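Long-range contact in soluble epoxide hydrolase (Bacillus megaterium, PDB 4INZ), which belongs to the alpha/beta hydrolase fold family, with a mixed beta sheet flanked by helices and a largely helical insertion: residues Gly74-Glu88 with Asn210-Lys224. The protein carries 1 engineered substitution. Sequence-based numbering, arbitrary orientation. Where two conformers were deposited one is given.
Sequences GYNLSEKPSGLESYE and NGSVLSMLSYYRNLK
The aromatic cluster of Tyr75, Tyr87 and Tyr219 joins the loop after strand 66-70 of this alpha/beta hydrolase to helix 213-220. Tyr75 turns a ring edge toward the face of Tyr219, offset, with planes at 76°. Over one face of Tyr75 lies Met216, whose CG is 3.8 Å from the ring centroid. SD also lies over that face, a Met-aromatic contact, and the bend at chi3 (71°) turns CE to Tyr75 CE2. Water links Tyr75 OH to Met216 O. The Tyr87 ring meets Tyr219 obliquely, Tyr87 CD1 to Tyr219 CE1 at 3.6 Å. Tyr87 OH accepts from Ser215 OG at 2.7 Å and donates to Pro81 O in the carbonyl plane, on a lone pair. These two bonds fix the hydroxyl. Gly74 CA packs 3.5 Å from Ser215 CB, a close backbone approach. Gly74 O accepts from Ser212 N at 3.0 Å. Lys80 bends at chi3 and chi4, carrying NZ to Asn210 O at 2.9 Å; Ser78 O and, weakly, Asn76 O share this ammonium. Asn222 ND2 donates to Leu84 O at 2.9 Å, from above the carbonyl plane, and weakly to Tyr87 O. The Glu88 carboxylate stacks on the Asn222 amide, planes 18° apart. Tyr219 OH bonds Arg73 O, and its side chain touches Ile119 of helix 115-126. The contact ties the sheet-bearing core to the mostly helical region inserted between strands 131-137 and 248-253, where Val213 packs against helix 169-193.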
ATOM      1  N   GLY A  74      -3.416  -3.184 -12.713  1.00 19.31           N
ATOM      2  CA  GLY A  74      -2.480  -2.328 -13.410  1.00 20.27           C
ATOM      3  C   GLY A  74      -1.023  -2.682 -13.155  1.00 21.28           C
ATOM      4  O   GLY A  74      -0.158  -2.290 -13.926  1.00 23.62           O
ATOM      5  N   TYR A  75      -0.757  -3.424 -12.081  1.00 20.97           N
ATOM      6  CA  TYR A  75       0.612  -3.753 -11.674  1.00 18.99           C
ATOM      7  C   TYR A  75       1.083  -5.146 -12.089  1.00 19.36           C
ATOM      8  O   TYR A  75       0.323  -6.116 -12.024  1.00 20.18           O
ATOM      9  CB  TYR A  75       0.750  -3.663 -10.150  1.00 17.61           C
ATOM     10  CG  TYR A  75       0.883  -2.267  -9.597  1.00 15.11           C
ATOM     11  CD1 TYR A  75      -0.234  -1.460  -9.413  1.00 17.55           C
ATOM     12  CD2 TYR A  75       2.131  -1.759  -9.232  1.00 16.38           C
ATOM     13  CE1 TYR A  75      -0.113  -0.181  -8.876  1.00 19.03           C
ATOM     14  CE2 TYR A  75       2.254  -0.490  -8.701  1.00 19.38           C
ATOM     15  CZ  TYR A  75       1.131   0.297  -8.532  1.00 18.88           C
ATOM     16  OH  TYR A  75       1.258   1.561  -8.001  1.00 20.84           O
ATOM     17  N   ASN A  76       2.358  -5.234 -12.471  1.00 19.30           N
ATOM     18  CA  ASN A  76       3.000  -6.513 -12.768  1.00 18.76           C
ATOM     19  C   ASN A  76       2.139  -7.359 -13.704  1.00 20.25           C
ATOM     20  O   ASN A  76       1.806  -6.922 -14.804  1.00 21.46           O
ATOM     21  CB  ASN A  76       3.307  -7.264 -11.460  1.00 19.09           C
ATOM     22  CG  ASN A  76       4.230  -8.455 -11.661  1.00 19.32           C
ATOM     23  OD1 ASN A  76       5.070  -8.461 -12.558  1.00 21.51           O
ATOM     24  ND2 ASN A  76       4.071  -9.477 -10.826  1.00 19.70           N
ATOM     25  N   LEU A  77       1.762  -8.555 -13.264  1.00 20.97           N
ATOM     26  CA  LEU A  77       1.017  -9.474 -14.126  1.00 21.13           C
ATOM     27  C   LEU A  77      -0.503  -9.325 -14.033  1.00 24.50           C
ATOM     28  O   LEU A  77      -1.249 -10.007 -14.740  1.00 26.39           O
ATOM     29  CB  LEU A  77       1.438 -10.920 -13.850  1.00 22.12           C
ATOM     30  CG  LEU A  77       2.884 -11.247 -14.244  1.00 21.91           C
ATOM     31  CD1 LEU A  77       3.330 -12.585 -13.649  1.00 25.25           C
ATOM     32  CD2 LEU A  77       3.082 -11.234 -15.765  1.00 23.49           C
ATOM     33  N   SER A  78      -0.968  -8.431 -13.169  1.00 22.37           N
ATOM     34  CA  SER A  78      -2.401  -8.195 -13.069  1.00 22.36           C
ATOM     35  C   SER A  78      -2.916  -7.466 -14.296  1.00 23.21           C
ATOM     36  O   SER A  78      -2.173  -6.747 -14.957  1.00 24.12           O
ATOM     37  CB  SER A  78      -2.741  -7.417 -11.792  1.00 20.09           C
ATOM     38  OG  SER A  78      -2.577  -8.257 -10.667  1.00 21.49           O
ATOM     39  N   GLU A  79      -4.197  -7.659 -14.589  1.00 25.49           N
ATOM     40  CA  GLU A  79      -4.835  -7.011 -15.717  1.00 27.97           C
ATOM     41  C   GLU A  79      -4.674  -5.493 -15.655  1.00 26.48           C
ATOM     42  O   GLU A  79      -4.579  -4.910 -14.568  1.00 24.13           O
ATOM     43  CB  GLU A  79      -6.315  -7.402 -15.761  1.00 30.94           C
ATOM     44  CG  GLU A  79      -7.055  -6.909 -16.981  1.00 35.67           C
ATOM     45  CD  GLU A  79      -8.315  -7.710 -17.262  1.00 39.59           C
ATOM     46  OE1 GLU A  79      -8.489  -8.791 -16.657  1.00 38.87           O
ATOM     47  OE2 GLU A  79      -9.129  -7.256 -18.093  1.00 41.97           O
ATOM     48  N   LYS A  80      -4.635  -4.866 -16.827  1.00 25.18           N
ATOM     49  CA  LYS A  80      -4.452  -3.424 -16.936  1.00 27.07           C
ATOM     50  C   LYS A  80      -5.597  -2.782 -17.722  1.00 30.84           C
ATOM     51  O   LYS A  80      -5.433  -2.402 -18.889  1.00 31.23           O
ATOM     52  CB  LYS A  80      -3.099  -3.110 -17.575  1.00 27.06           C
ATOM     53  CG  LYS A  80      -1.909  -3.607 -16.741  1.00 27.96           C
ATOM     54  CD  LYS A  80      -0.665  -3.860 -17.591  1.00 29.16           C
ATOM     55  CE  LYS A  80      -0.531  -5.328 -17.983  1.00 26.77           C
ATOM     56  NZ  LYS A  80      -0.166  -6.226 -16.842  1.00 21.90           N
ATOM     57  N   PRO A  81      -6.769  -2.659 -17.083  1.00 31.09           N
ATOM     58  CA  PRO A  81      -7.940  -2.118 -17.783  1.00 32.68           C
ATOM     59  C   PRO A  81      -7.722  -0.672 -18.211  1.00 33.00           C
ATOM     60  O   PRO A  81      -6.937   0.045 -17.583  1.00 31.93           O
ATOM     61  CB  PRO A  81      -9.049  -2.205 -16.730  1.00 32.83           C
ATOM     62  CG  PRO A  81      -8.334  -2.232 -15.414  1.00 30.79           C
ATOM     63  CD  PRO A  81      -7.071  -3.002 -15.683  1.00 31.83           C
ATOM     64  N   SER A  82      -8.412  -0.258 -19.273  1.00 32.73           N
ATOM     65  CA  SER A  82      -8.304   1.099 -19.796  1.00 33.35           C
ATOM     66  C   SER A  82      -9.176   2.070 -19.016  1.00 32.76           C
ATOM     67  O   SER A  82     -10.190   1.678 -18.437  1.00 32.36           O
ATOM     68  CB  SER A  82      -8.730   1.139 -21.268  1.00 36.76           C
ATOM     69  OG  SER A  82      -7.779   0.494 -22.097  1.00 40.72           O
ATOM     70  N   GLY A  83      -8.772   3.337 -19.011  1.00 32.40           N
ATOM     71  CA  GLY A  83      -9.597   4.406 -18.473  1.00 31.88           C
ATOM     72  C   GLY A  83      -9.378   4.703 -17.001  1.00 31.72           C
ATOM     73  O   GLY A  83      -9.098   3.804 -16.206  1.00 33.19           O
ATOM     74  N   LEU A  84      -9.521   5.973 -16.635  1.00 30.67           N
ATOM     75  CA  LEU A  84      -9.313   6.404 -15.254  1.00 32.60           C
ATOM     76  C   LEU A  84     -10.326   5.786 -14.306  1.00 31.95           C
ATOM     77  O   LEU A  84     -10.007   5.480 -13.153  1.00 32.67           O
ATOM     78  CB  LEU A  84      -9.394   7.927 -15.148  1.00 32.15           C
ATOM     79  CG  LEU A  84      -8.198   8.704 -15.681  1.00 34.91           C
ATOM     80  CD1 LEU A  84      -8.445  10.197 -15.538  1.00 37.51           C
ATOM     81  CD2 LEU A  84      -6.925   8.284 -14.946  1.00 34.70           C
ATOM     82  N   GLU A  85     -11.548   5.610 -14.791  1.00 31.59           N
ATOM     83  CA  GLU A  85     -12.629   5.107 -13.955  1.00 33.65           C
ATOM     84  C   GLU A  85     -12.328   3.712 -13.421  1.00 33.41           C
ATOM     85  O   GLU A  85     -12.884   3.299 -12.404  1.00 36.04           O
ATOM     86  CB  GLU A  85     -13.953   5.122 -14.724  1.00 37.75           C
ATOM     87  CG  GLU A  85     -14.392   6.526 -15.121  1.00 43.17           C
ATOM     88  CD  GLU A  85     -15.802   6.572 -15.668  1.00 50.96           C
ATOM     89  OE1 GLU A  85     -16.469   7.617 -15.497  1.00 53.76           O
ATOM     90  OE2 GLU A  85     -16.242   5.570 -16.272  1.00 53.74           O
ATOM     91  N   SER A  86     -11.436   2.994 -14.101  1.00 31.29           N
ATOM     92  CA  SER A  86     -11.074   1.641 -13.690  1.00 29.05           C
ATOM     93  C   SER A  86     -10.164   1.622 -12.465  1.00 27.75           C
ATOM     94  O   SER A  86      -9.859   0.551 -11.926  1.00 26.35           O
ATOM     95  CB  SER A  86     -10.398   0.900 -14.843  1.00 31.84           C
ATOM     96  OG  SER A  86     -11.289   0.764 -15.941  1.00 35.62           O
ATOM     97  N   TYR A  87      -9.730   2.804 -12.031  1.00 25.84           N
ATOM     98  CA  TYR A  87      -8.771   2.910 -10.926  1.00 24.90           C
ATOM     99  C   TYR A  87      -9.273   3.806  -9.801  1.00 26.64           C
ATOM    100  O   TYR A  87      -8.490   4.306  -8.991  1.00 28.66           O
ATOM    101  CB  TYR A  87      -7.420   3.390 -11.448  1.00 24.71           C
ATOM    102  CG  TYR A  87      -6.873   2.450 -12.499  1.00 25.10           C
ATOM    103  CD1 TYR A  87      -6.162   1.309 -12.136  1.00 25.86           C
ATOM    104  CD2 TYR A  87      -7.108   2.674 -13.850  1.00 25.80           C
ATOM    105  CE1 TYR A  87      -5.676   0.430 -13.095  1.00 26.60           C
ATOM    106  CE2 TYR A  87      -6.632   1.800 -14.810  1.00 26.07           C
ATOM    107  CZ  TYR A  87      -5.918   0.681 -14.428  1.00 26.43           C
ATOM    108  OH  TYR A  87      -5.451  -0.191 -15.392  1.00 26.83           O
ATOM    109  N   GLU A  88     -10.587   3.998  -9.757  1.00 28.02           N
ATOM    110  CA  GLU A  88     -11.231   4.753  -8.687  1.00 28.57           C
ATOM    111  C   GLU A  88     -11.335   3.927  -7.407  1.00 26.83           C
ATOM    112  O   GLU A  88     -11.420   2.704  -7.454  1.00 25.97           O
ATOM    113  CB  GLU A  88     -12.630   5.196  -9.127  1.00 31.63           C
ATOM    114  CG  GLU A  88     -12.620   6.234 -10.223  1.00 36.52           C
ATOM    115  CD  GLU A  88     -12.449   7.644  -9.679  1.00 45.41           C
ATOM    116  OE1 GLU A  88     -12.263   7.794  -8.449  1.00 48.06           O
ATOM    117  OE2 GLU A  88     -12.510   8.604 -10.479  1.00 48.83           O
ATOM    118  N   ASN A 210       6.202  -5.822 -17.288  1.00 16.99           N
ATOM    119  CA  ASN A 210       4.919  -6.525 -17.372  1.00 17.00           C
ATOM    120  C   ASN A 210       3.719  -5.648 -17.014  1.00 18.06           C
ATOM    121  O   ASN A 210       2.619  -5.825 -17.548  1.00 19.75           O
ATOM    122  CB  ASN A 210       4.945  -7.770 -16.471  1.00 17.74           C
ATOM    123  CG  ASN A 210       5.875  -8.849 -17.001  1.00 18.80           C
ATOM    124  OD1 ASN A 210       5.990  -9.028 -18.211  1.00 19.70           O
ATOM    125  ND2 ASN A 210       6.538  -9.574 -16.097  1.00 18.79           N
ATOM    126  N   GLY A 211       3.941  -4.700 -16.113  1.00 19.21           N
ATOM    127  CA  GLY A 211       2.887  -3.823 -15.635  1.00 17.79           C
ATOM    128  C   GLY A 211       2.672  -2.653 -16.570  1.00 20.95           C
ATOM    129  O   GLY A 211       3.238  -2.611 -17.656  1.00 22.69           O
ATOM    130  N   SER A 212       1.856  -1.696 -16.133  1.00 22.32           N
ATOM    131  CA  SER A 212       1.567  -0.503 -16.919  1.00 23.15           C
ATOM    132  C   SER A 212       1.780   0.755 -16.091  1.00 23.39           C
ATOM    133  O   SER A 212       1.069   0.997 -15.110  1.00 22.22           O
ATOM    134  CB  SER A 212       0.128  -0.526 -17.424  1.00 23.58           C
ATOM    135  OG  SER A 212      -0.229   0.744 -17.949  1.00 23.97           O
ATOM    136  N   VAL A 213       2.753   1.563 -16.489  1.00 23.17           N
ATOM    137  CA  VAL A 213       2.990   2.820 -15.797  1.00 23.23           C
ATOM    138  C   VAL A 213       1.767   3.727 -15.914  1.00 24.43           C
ATOM    139  O   VAL A 213       1.421   4.440 -14.972  1.00 23.59           O
ATOM    140  CB  VAL A 213       4.258   3.525 -16.311  1.00 23.84           C
ATOM    141  CG1 VAL A 213       4.357   4.935 -15.728  1.00 23.55           C
ATOM    142  CG2 VAL A 213       5.486   2.705 -15.944  1.00 23.64           C
ATOM    143  N   LEU A 214       1.093   3.681 -17.059  1.00 24.93           N
ATOM    144  CA  LEU A 214      -0.134   4.457 -17.228  1.00 24.50           C
ATOM    145  C   LEU A 214      -1.152   4.078 -16.152  1.00 24.02           C
ATOM    146  O   LEU A 214      -1.718   4.944 -15.481  1.00 24.44           O
ATOM    147  CB  LEU A 214      -0.724   4.260 -18.627  1.00 26.38           C
ATOM    148  CG  LEU A 214      -2.061   4.956 -18.890  1.00 30.28           C
ATOM    149  CD1 LEU A 214      -1.964   6.451 -18.611  1.00 31.27           C
ATOM    150  CD2 LEU A 214      -2.530   4.709 -20.317  1.00 31.78           C
ATOM    151  N   SER A 215      -1.369   2.779 -15.980  1.00 23.81           N
ATOM    152  CA  SER A 215      -2.273   2.279 -14.954  1.00 21.90           C
ATOM    153  C   SER A 215      -1.850   2.747 -13.566  1.00 21.65           C
ATOM    154  O   SER A 215      -2.680   3.187 -12.770  1.00 23.78           O
ATOM    155  CB  SER A 215      -2.299   0.755 -14.968  1.00 22.81           C
ATOM    156  OG  SER A 215      -2.855   0.265 -16.174  1.00 25.36           O
ATOM    157  N   MET A 216      -0.558   2.631 -13.269  1.00 21.32           N
ATOM    158  CA  MET A 216      -0.065   3.014 -11.959  0.60 20.24           C
ATOM    159  C   MET A 216      -0.362   4.496 -11.682  1.00 21.13           C
ATOM    160  O   MET A 216      -0.861   4.841 -10.607  1.00 22.45           O
ATOM    161  CB  MET A 216       1.428   2.668 -11.839  0.60 21.53           C
ATOM    162  CG  MET A 216       1.696   1.172 -12.068  0.60 21.83           C
ATOM    163  SD  MET A 216       3.362   0.688 -12.592  0.60 23.93           S
ATOM    164  CE  MET A 216       4.289   0.975 -11.087  0.60 24.13           C
ATOM    165  N   LEU A 217      -0.071   5.358 -12.654  1.00 21.19           N
ATOM    166  CA  LEU A 217      -0.320   6.793 -12.503  1.00 23.29           C
ATOM    167  C   LEU A 217      -1.809   7.116 -12.431  1.00 25.59           C
ATOM    168  O   LEU A 217      -2.205   8.108 -11.809  1.00 26.98           O
ATOM    169  CB  LEU A 217       0.346   7.576 -13.642  1.00 24.24           C
ATOM    170  CG  LEU A 217       1.876   7.506 -13.632  1.00 25.39           C
ATOM    171  CD1 LEU A 217       2.499   8.086 -14.899  1.00 26.47           C
ATOM    172  CD2 LEU A 217       2.433   8.200 -12.386  1.00 26.78           C
ATOM    173  N   SER A 218      -2.628   6.279 -13.063  1.00 26.07           N
ATOM    174  CA  SER A 218      -4.076   6.492 -13.096  1.00 26.83           C
ATOM    175  C   SER A 218      -4.692   6.553 -11.697  1.00 25.87           C
ATOM    176  O   SER A 218      -5.640   7.305 -11.464  1.00 26.33           O
ATOM    177  CB  SER A 218      -4.772   5.426 -13.951  1.00 26.73           C
ATOM    178  OG  SER A 218      -4.438   5.574 -15.318  1.00 28.10           O
ATOM    179  N   TYR A 219      -4.154   5.765 -10.772  1.00 23.60           N
ATOM    180  CA  TYR A 219      -4.576   5.835  -9.376  1.00 22.34           C
ATOM    181  C   TYR A 219      -4.528   7.273  -8.879  1.00 23.65           C
ATOM    182  O   TYR A 219      -5.482   7.762  -8.266  1.00 24.92           O
ATOM    183  CB  TYR A 219      -3.637   5.012  -8.499  1.00 21.04           C
ATOM    184  CG  TYR A 219      -3.813   3.515  -8.540  1.00 20.71           C
ATOM    185  CD1 TYR A 219      -3.462   2.778  -9.664  1.00 20.20           C
ATOM    186  CD2 TYR A 219      -4.286   2.832  -7.426  1.00 21.06           C
ATOM    187  CE1 TYR A 219      -3.598   1.407  -9.678  1.00 18.70           C
ATOM    188  CE2 TYR A 219      -4.427   1.462  -7.431  1.00 21.06           C
ATOM    189  CZ  TYR A 219      -4.085   0.754  -8.556  1.00 19.72           C
ATOM    190  OH  TYR A 219      -4.227  -0.609  -8.554  1.00 19.64           O
ATOM    191  N   TYR A 220      -3.401   7.936  -9.124  1.00 22.31           N
ATOM    192  CA  TYR A 220      -3.174   9.293  -8.626  1.00 23.21           C
ATOM    193  C   TYR A 220      -4.085  10.313  -9.297  1.00 25.18           C
ATOM    194  O   TYR A 220      -4.423  11.350  -8.712  1.00 25.62           O
ATOM    195  CB  TYR A 220      -1.713   9.715  -8.839  1.00 22.71           C
ATOM    196  CG  TYR A 220      -0.713   8.978  -7.979  1.00 22.85           C
ATOM    197  CD1 TYR A 220      -0.297   9.502  -6.762  1.00 22.58           C
ATOM    198  CD2 TYR A 220      -0.178   7.760  -8.387  1.00 23.18           C
ATOM    199  CE1 TYR A 220       0.619   8.831  -5.969  1.00 24.03           C
ATOM    200  CE2 TYR A 220       0.738   7.082  -7.604  1.00 23.46           C
ATOM    201  CZ  TYR A 220       1.134   7.621  -6.393  1.00 23.42           C
ATOM    202  OH  TYR A 220       2.044   6.948  -5.606  1.00 26.02           O
ATOM    203  N   ARG A 221      -4.475  10.019 -10.528  1.00 26.33           N
ATOM    204  CA  ARG A 221      -5.228  10.982 -11.327  1.00 26.39           C
ATOM    205  C   ARG A 221      -6.707  11.030 -10.964  1.00 29.11           C
ATOM    206  O   ARG A 221      -7.473  11.796 -11.551  1.00 31.36           O
ATOM    207  CB  ARG A 221      -5.005  10.714 -12.820  1.00 27.79           C
ATOM    208  CG  ARG A 221      -3.579  11.050 -13.214  1.00 27.61           C
ATOM    209  CD  ARG A 221      -3.145  10.490 -14.555  1.00 27.99           C
ATOM    210  NE  ARG A 221      -1.791  10.946 -14.848  1.00 29.30           N
ATOM    211  CZ  ARG A 221      -1.112  10.653 -15.951  1.00 31.26           C
ATOM    212  NH1 ARG A 221      -1.653   9.885 -16.888  1.00 30.23           N
ATOM    213  NH2 ARG A 221       0.116  11.130 -16.111  1.00 35.87           N
ATOM    214  N   ASN A 222      -7.093  10.213  -9.989  1.00 30.11           N
ATOM    215  CA  ASN A 222      -8.435  10.252  -9.421  1.00 30.89           C
ATOM    216  C   ASN A 222      -8.466  10.903  -8.045  1.00 28.47           C
ATOM    217  O   ASN A 222      -9.540  11.114  -7.484  1.00 28.78           O
ATOM    218  CB  ASN A 222      -9.028   8.846  -9.326  1.00 33.73           C
ATOM    219  CG  ASN A 222      -9.366   8.268 -10.682  1.00 33.93           C
ATOM    220  OD1 ASN A 222      -9.818   8.983 -11.575  1.00 35.91           O
ATOM    221  ND2 ASN A 222      -9.152   6.970 -10.845  1.00 31.40           N
ATOM    222  N   LEU A 223      -7.293  11.212  -7.500  1.00 27.82           N
ATOM    223  CA  LEU A 223      -7.221  11.808  -6.165  1.00 27.20           C
ATOM    224  C   LEU A 223      -7.923  13.162  -6.108  1.00 30.91           C
ATOM    225  O   LEU A 223      -7.798  13.982  -7.018  1.00 31.99           O
ATOM    226  CB  LEU A 223      -5.771  11.947  -5.707  1.00 26.54           C
ATOM    227  CG  LEU A 223      -5.034  10.633  -5.442  1.00 25.43           C
ATOM    228  CD1 LEU A 223      -3.554  10.885  -5.198  1.00 27.30           C
ATOM    229  CD2 LEU A 223      -5.663   9.917  -4.254  1.00 27.32           C
ATOM    230  N   LYS A 224      -8.660  13.388  -5.025  1.00 33.92           N
ATOM    231  CA  LYS A 224      -9.372  14.644  -4.833  1.00 37.82           C
ATOM    232  C   LYS A 224      -8.740  15.402  -3.676  1.00 37.84           C
ATOM    233  O   LYS A 224      -9.304  15.481  -2.585  1.00 39.78           O
ATOM    234  CB  LYS A 224     -10.854  14.383  -4.564  1.00 40.57           C
ATOM    235  CG  LYS A 224     -11.567  13.678  -5.714  1.00 46.30           C
ATOM    236  CD  LYS A 224     -11.596  14.553  -6.964  1.00 51.60           C
ATOM    237  CE  LYS A 224     -11.129  13.797  -8.206  1.00 55.16           C
ATOM    238  NZ  LYS A 224     -11.999  12.633  -8.555  1.00 56.35           N
TER
HETATM  239  O   HOH W   1      -0.572   3.498  -8.162  1.00 22.77           O
HETATM  240  O   HOH W   2       6.962 -10.284 -13.169  1.00 21.94           O
HETATM  241  O   HOH W   3      -7.822   6.461  -7.428  1.00 28.84           O